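Local coordinates for protein nucleocapsid (Crimean-congo hemorrhagic fever virus, PDB 4AKL) that binds single- and double-stranded RNA, probably helping to package the viral genome, and probably also cuts double-stranded DNA without sequence specificity, at residues D11-N14 with K15-E18; T86-V89 with K90-L93; P400-A403 with A404-S407. All coordinates share one frame; numbering follows the deposited sequence.

Contact 1: residues D11-N14 with K15-E18; sequences DEMN and KWFE
Met13 and Trp16 meet on the inner face of helix 10-24. The Met13 methyl CE lies 3.9 Å from Trp16 CE3, on the six-membered part of the indole, and approaches it obliquely. The chain of Met13 leaves with CG anti to the backbone N (chi1 -178°) and then bends at chi2 and again at chi3, which brings the methyl along the helix toward the next turn. The same methyl reaches Phe17 more loosely, with CE 4.4 Å from Phe17 CB. This is the packed side. Met13 also touches Tyr78, Ala81 and Trp82 of helix 77-83, and the Phe17 ring meets Tyr78 edge-to-face. At its border Asn14 OD1 is held by Tyr78 OH.

The other side is loose. Asp11, Lys15 and Glu18 are exposed. Lys15 runs extended beyond CG, which stays 3.9 Å from Asp11 O. Glu18 CG, beside its own backbone N, sits 3.5 Å from Asn14 O, and the chain bends beyond it at chi2. Glu12 is exposed too, yet its OE1 accepts a bond from Asn8 N.

Four i to i+4 backbone bonds join the two segments. The bond from Phe17 N to Met13 O measures 3.0 Å, as does that from Glu18 N to Asn14 O. The segment is an amphipathic alpha-helix: apolar contacts and aromatic rings fix its inner face, while its charged side chains lie mainly toward solvent.

Contact 2: residues T86-V89 with K90-L93; sequences TGIV and KKGL
Residues 86-89 and 90-93 form the first two turns of helix 86-98, and four successive i to i+4 bonds join them. Lys91 N gives a nearly straight bond to Gly87 O, 3.0 Å long with an N-H...O angle of 168°. Gly92 N bonds to Ile88 O in the same way. Leu93 N reaches Val89 O at 3.1 Å.

Val89 and Leu93 are one turn apart and lie side by side, pointing the same way. Val89 CG1 is anti to the backbone N (chi1 166°), beside the carbonyl carbon, and meets Leu93 CD1 at 4.0 Å. Leu93 also leans over the Val89 carbonyl, with CG 3.4 Å from Val89 O. This apolar edge faces helix 306-316, where Val89 touches Tyr311 and Leu93 touches Leu314. Ile88 also packs on Tyr311.

The two lysines run back along the helix toward its N-terminal end. Lys90 bends at chi3, which brings CE to 3.6 Å from Thr86 O. Lys91 has the same bend, and its CE lies 3.7 Å from Gly87 O. The Lys91 ammonium makes a weak hydrogen bond to Ile137 O. Gly92 is buried, and its carbonyl accepts a bond from Trp133 NE1.

Helix 86-98 is thus joined to its surroundings in two ways. One is apolar packing through Ile88, Val89 and Leu93. The other is polar: the bond from Trp133 to the Gly92 carbonyl, the weak one from Lys91, and backbone bonds of Thr86 with Ile5 and of Gly87 with Val7.

Contact 3: residues P400-A403 with A404-S407; sequences PDDA and ALGS
Leu405 lies alongside Asp402, and its methyl CD1 rests 4.0 Å from Asp402 CB and as near to the carboxylate carbon. The two side chains point the same way, three residues apart. Both have CG anti to the carbonyl carbon, which keeps them in step. Leu405 also overhangs the Asp402 carbonyl, with CB 3.3 Å from Asp402 O. Ala404 repeats this one residue earlier: its methyl CB is 3.4 Å from Asp401 O.

The backbone is a short 3-10 helix, with bonds from i+3 to i. Ala404 N bonds to Asp401 O, and Leu405 N to Asp402 O at 2.9 Å. Gly406 N closes the series on Ala403 O, also at 2.9 Å. All three donors stand well above the carbonyl planes.

Gly406 ends the helical run with a positive phi of 89°, and the chain then extends through Ser407. A water bridges this exit. It donates to Ala403 O at 2.8 Å and accepts from Ser407 N at 3.0 Å, so Ala403 O receives both the water and Gly406 N.

Outside the turn, Asp401 OD1 bonds to Asn24 ND2 of helix 10-24. Lys72 NZ bonds to the carbonyl oxygens of Leu405 and Gly406, and Ser407 OG to His409 NE2 and Phe332 O.

Polar bonds therefore hold both ends of this turn. The Lys72 ammonium gathers two backbone carbonyls just where the helix stops, and its charge would probably stabilise their partial negative charge there.

Contacts 1 and 3 touch directly, although they lie far apart in sequence. Trp16 CZ2 of contact 1 packs on Pro400 CB of contact 3 at 4.1 Å, and their centres are about 18 Å apart. Phe20, one turn after Trp16, extends this junction: its ring meets Trp16, and it also touches Pro400 and Asp401. Contact 2 stands apart. Its centre is about 17 Å from that of contact 1, with nearest atoms about 6 Å apart, and about 22 Å from that of contact 3. The N-terminal segment links contacts 1 and 2: Ile5 and Val7 both touch Trp16, and they form backbone hydrogen bonds with Thr86 and Gly87 respectively.

Contact 1: residues D11-N14 with K15-E18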
loop_
_atom_site.group_PDB
_atom_site.type_symbol
_atom_site.label_atom_id
_atom_site.label_comp_id
_atom_site.label_asym_id
_atom_site.label_seq_id
_atom_site.Cartn_x
_atom_site.Cartn_y
_atom_site.Cartn_z
ATOM N N ASP A 11 2.970 6.151 -26.338
ATOM C CA ASP A 11 3.222 7.167 -27.410
ATOM C C ASP A 11 2.190 8.278 -27.384
ATOM O O ASP A 11 2.555 9.447 -27.336
ATOM C CB ASP A 11 3.254 6.531 -28.809
ATOM C CG ASP A 11 4.624 5.946 -29.163
ATOM O OD1 ASP A 11 5.614 6.176 -28.413
ATOM O OD2 ASP A 11 4.713 5.251 -30.206
ATOM N N GLU A 12 0.911 7.891 -27.404
ATOM C CA GLU A 12 -0.213 8.839 -27.283
ATOM C C GLU A 12 -0.037 9.700 -26.038
ATOM O O GLU A 12 -0.149 10.928 -26.105
ATOM C CB GLU A 12 -1.571 8.113 -27.284
ATOM C CG GLU A 12 -2.014 7.668 -28.718
ATOM C CD GLU A 12 -3.419 7.030 -28.773
ATOM O OE1 GLU A 12 -4.155 7.087 -27.768
ATOM O OE2 GLU A 12 -3.791 6.472 -29.832
ATOM N N MET A 13 0.292 9.063 -24.923
ATOM C CA MET A 13 0.552 9.787 -23.708
ATOM C C MET A 13 1.698 10.767 -23.845
ATOM O O MET A 13 1.570 11.900 -23.388
ATOM C CB MET A 13 0.818 8.836 -22.497
ATOM C CG MET A 13 1.040 9.582 -21.167
ATOM S SD MET A 13 -0.460 10.242 -20.422
ATOM C CE MET A 13 0.160 11.824 -19.855
ATOM N N ASN A 14 2.811 10.364 -24.444
ATOM C CA ASN A 14 3.990 11.314 -24.532
ATOM C C ASN A 14 3.689 12.582 -25.275
ATOM O O ASN A 14 4.121 13.648 -24.874
ATOM C CB ASN A 14 5.217 10.661 -25.125
ATOM C CG ASN A 14 5.900 9.696 -24.170
ATOM O OD1 ASN A 14 5.738 9.756 -22.968
ATOM N ND2 ASN A 14 6.678 8.803 -24.724
ATOM N N LYS A 15 2.923 12.462 -26.337
ATOM C CA LYS A 15 2.582 13.628 -27.164
ATOM C C LYS A 15 1.616 14.552 -26.438
ATOM O O LYS A 15 1.786 15.777 -26.480
ATOM C CB LYS A 15 2.017 13.199 -28.519
ATOM C CG LYS A 15 3.074 12.678 -29.460
ATOM C CD LYS A 15 2.531 12.610 -30.889
ATOM C CE LYS A 15 3.619 12.301 -31.894
ATOM N NZ LYS A 15 3.199 12.614 -33.276
ATOM N N TRP A 16 0.618 13.966 -25.755
ATOM C CA TRP A 16 -0.306 14.757 -24.986
ATOM C C TRP A 16 0.492 15.576 -23.958
ATOM O O TRP A 16 0.248 16.762 -23.771
ATOM C CB TRP A 16 -1.344 13.851 -24.302
ATOM C CG TRP A 16 -2.378 14.582 -23.595
ATOM C CD1 TRP A 16 -3.614 14.871 -24.050
ATOM C CD2 TRP A 16 -2.288 15.122 -22.271
ATOM N NE1 TRP A 16 -4.319 15.574 -23.089
ATOM C CE2 TRP A 16 -3.517 15.747 -21.992
ATOM C CE3 TRP A 16 -1.277 15.146 -21.292
ATOM C CZ2 TRP A 16 -3.767 16.381 -20.787
ATOM C CZ3 TRP A 16 -1.517 15.778 -20.118
ATOM C CH2 TRP A 16 -2.757 16.389 -19.859
ATOM N N PHE A 17 1.446 14.928 -23.305
ATOM C CA PHE A 17 2.260 15.589 -22.293
ATOM C C PHE A 17 3.198 16.702 -22.832
ATOM O O PHE A 17 3.379 17.715 -22.154
ATOM C CB PHE A 17 3.103 14.566 -21.551
ATOM C CG PHE A 17 4.011 15.163 -20.535
ATOM C CD1 PHE A 17 3.500 15.695 -19.385
ATOM C CD2 PHE A 17 5.399 15.194 -20.736
ATOM C CE1 PHE A 17 4.337 16.252 -18.430
ATOM C CE2 PHE A 17 6.247 15.745 -19.800
ATOM C CZ PHE A 17 5.708 16.274 -18.633
ATOM N N GLU A 18 3.796 16.513 -24.011
ATOM C CA GLU A 18 4.771 17.516 -24.510
ATOM C C GLU A 18 4.084 18.848 -24.747
ATOM O O GLU A 18 4.589 19.898 -24.313
ATOM C CB GLU A 18 5.501 17.049 -25.770
ATOM C CG GLU A 18 6.626 16.069 -25.508
ATOM C CD GLU A 18 7.757 16.654 -24.643
ATOM O OE1 GLU A 18 8.362 17.698 -25.020
ATOM O OE2 GLU A 18 8.046 16.063 -23.587
#

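Contact 2: residues T86-V89 with K90-L93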
loop_
_atom_site.group_PDB
_atom_site.type_symbol
_atom_site.label_atom_id
_atom_site.label_comp_id
_atom_site.label_asym_id
_atom_site.label_seq_id
_atom_site.Cartn_x
_atom_site.Cartn_y
_atom_site.Cartn_z
ATOM N N THR A 86 -8.200 8.427 -20.746
ATOM C CA THR A 86 -9.360 7.676 -21.190
ATOM C C THR A 86 -9.064 6.191 -21.227
ATOM O O THR A 86 -9.919 5.370 -20.778
ATOM C CB THR A 86 -9.919 8.131 -22.523
ATOM O OG1 THR A 86 -8.867 8.216 -23.495
ATOM C CG2 THR A 86 -10.680 9.543 -22.338
ATOM N N GLY A 87 -7.864 5.844 -21.703
ATOM C CA GLY A 87 -7.441 4.423 -21.838
ATOM C C GLY A 87 -7.312 3.651 -20.546
ATOM O O GLY A 87 -7.804 2.503 -20.411
ATOM N N ILE A 88 -6.658 4.271 -19.574
ATOM C CA ILE A 88 -6.472 3.641 -18.251
ATOM C C ILE A 88 -7.803 3.625 -17.432
ATOM O O ILE A 88 -8.134 2.633 -16.794
ATOM C CB ILE A 88 -5.311 4.319 -17.514
ATOM C CG1 ILE A 88 -4.003 4.040 -18.263
ATOM C CG2 ILE A 88 -5.280 3.883 -16.042
ATOM C CD1 ILE A 88 -3.560 2.576 -18.217
ATOM N N VAL A 89 -8.560 4.705 -17.472
ATOM C CA VAL A 89 -9.927 4.692 -16.877
ATOM C C VAL A 89 -10.799 3.512 -17.384
ATOM O O VAL A 89 -11.425 2.801 -16.560
ATOM C CB VAL A 89 -10.631 6.063 -17.038
ATOM C CG1 VAL A 89 -12.175 5.985 -16.744
ATOM C CG2 VAL A 89 -9.974 7.092 -16.089
ATOM N N LYS A 90 -10.833 3.290 -18.705
ATOM C CA LYS A 90 -11.600 2.173 -19.256
ATOM C C LYS A 90 -11.039 0.815 -18.828
ATOM O O LYS A 90 -11.746 -0.030 -18.333
ATOM C CB LYS A 90 -11.656 2.202 -20.786
ATOM C CG LYS A 90 -12.779 3.042 -21.342
ATOM C CD LYS A 90 -12.827 3.002 -22.875
ATOM C CE LYS A 90 -11.838 3.980 -23.509
ATOM N NZ LYS A 90 -11.584 3.632 -24.988
ATOM N N LYS A 91 -9.759 0.621 -19.051
ATOM C CA LYS A 91 -9.153 -0.654 -18.704
ATOM C C LYS A 91 -9.199 -0.895 -17.229
ATOM O O LYS A 91 -9.585 -1.975 -16.810
ATOM C CB LYS A 91 -7.740 -0.741 -19.231
ATOM C CG LYS A 91 -7.732 -0.845 -20.795
ATOM C CD LYS A 91 -6.405 -1.264 -21.309
ATOM C CE LYS A 91 -5.346 -0.203 -21.145
ATOM N NZ LYS A 91 -4.143 -0.519 -22.065
ATOM N N GLY A 92 -8.844 0.120 -16.454
ATOM C CA GLY A 92 -8.837 0.044 -14.967
ATOM C C GLY A 92 -10.174 -0.284 -14.303
ATOM O O GLY A 92 -10.216 -0.992 -13.299
ATOM N N LEU A 93 -11.269 0.220 -14.858
ATOM C CA LEU A 93 -12.628 -0.129 -14.354
ATOM C C LEU A 93 -13.057 -1.474 -14.888
ATOM O O LEU A 93 -13.565 -2.358 -14.119
ATOM C CB LEU A 93 -13.642 0.935 -14.743
ATOM C CG LEU A 93 -13.533 2.239 -13.980
ATOM C CD1 LEU A 93 -14.359 3.274 -14.697
ATOM C CD2 LEU A 93 -13.936 2.092 -12.446
#

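Contact 3: residues P400-A403 with A404-S407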
loop_
_atom_site.group_PDB
_atom_site.type_symbol
_atom_site.label_atom_id
_atom_site.label_comp_id
_atom_site.label_asym_id
_atom_site.label_seq_id
_atom_site.Cartn_x
_atom_site.Cartn_y
_atom_site.Cartn_z
ATOM N N PRO A 400 -8.290 20.120 -18.417
ATOM C CA PRO A 400 -6.968 19.862 -17.822
ATOM C C PRO A 400 -6.093 21.052 -17.479
ATOM O O PRO A 400 -5.316 20.963 -16.529
ATOM C CB PRO A 400 -6.259 19.016 -18.913
ATOM C CG PRO A 400 -7.320 18.316 -19.539
ATOM C CD PRO A 400 -8.486 19.277 -19.604
ATOM N N ASP A 401 -6.221 22.153 -18.224
ATOM C CA ASP A 401 -5.384 23.352 -17.983
ATOM C C ASP A 401 -5.665 24.024 -16.648
ATOM O O ASP A 401 -4.795 24.719 -16.110
ATOM C CB ASP A 401 -5.473 24.336 -19.156
ATOM C CG ASP A 401 -4.630 23.885 -20.350
ATOM O OD1 ASP A 401 -3.508 23.377 -20.124
ATOM O OD2 ASP A 401 -5.071 24.053 -21.493
ATOM N N ASP A 402 -6.860 23.776 -16.088
ATOM C CA ASP A 402 -7.136 24.179 -14.725
ATOM C C ASP A 402 -6.210 23.524 -13.696
ATOM O O ASP A 402 -6.160 24.007 -12.555
ATOM C CB ASP A 402 -8.617 23.920 -14.341
ATOM C CG ASP A 402 -9.570 24.903 -14.992
ATOM O OD1 ASP A 402 -9.084 25.877 -15.601
ATOM O OD2 ASP A 402 -10.804 24.692 -14.887
ATOM N N ALA A 403 -5.479 22.447 -14.055
ATOM C CA ALA A 403 -4.431 21.912 -13.128
ATOM C C ALA A 403 -3.475 23.027 -12.674
ATOM O O ALA A 403 -2.994 23.001 -11.546
ATOM C CB ALA A 403 -3.650 20.768 -13.753
ATOM N N ALA A 404 -3.222 24.009 -13.548
ATOM C CA ALA A 404 -2.350 25.131 -13.205
ATOM C C ALA A 404 -2.848 25.932 -11.991
ATOM O O ALA A 404 -2.041 26.515 -11.274
ATOM C CB ALA A 404 -2.090 26.096 -14.489
ATOM N N LEU A 405 -4.156 25.957 -11.740
ATOM C CA LEU A 405 -4.696 26.636 -10.537
ATOM C C LEU A 405 -4.182 25.977 -9.233
ATOM O O LEU A 405 -4.141 26.591 -8.156
ATOM C CB LEU A 405 -6.223 26.635 -10.551
ATOM C CG LEU A 405 -6.926 27.338 -11.732
ATOM C CD1 LEU A 405 -8.394 27.007 -11.765
ATOM C CD2 LEU A 405 -6.712 28.878 -11.678
ATOM N N GLY A 406 -3.816 24.709 -9.362
ATOM C CA GLY A 406 -3.205 23.932 -8.287
ATOM C C GLY A 406 -4.270 23.264 -7.452
ATOM O O GLY A 406 -5.130 23.929 -6.930
ATOM N N SER A 407 -4.194 21.935 -7.317
ATOM C CA SER A 407 -5.123 21.199 -6.428
ATOM C C SER A 407 -4.258 20.246 -5.625
ATOM O O SER A 407 -3.553 19.427 -6.196
ATOM C CB SER A 407 -6.225 20.512 -7.224
ATOM O OG SER A 407 -7.056 19.822 -6.369
HETATM O O HOH W 1 -2.853 20.851 -9.737
#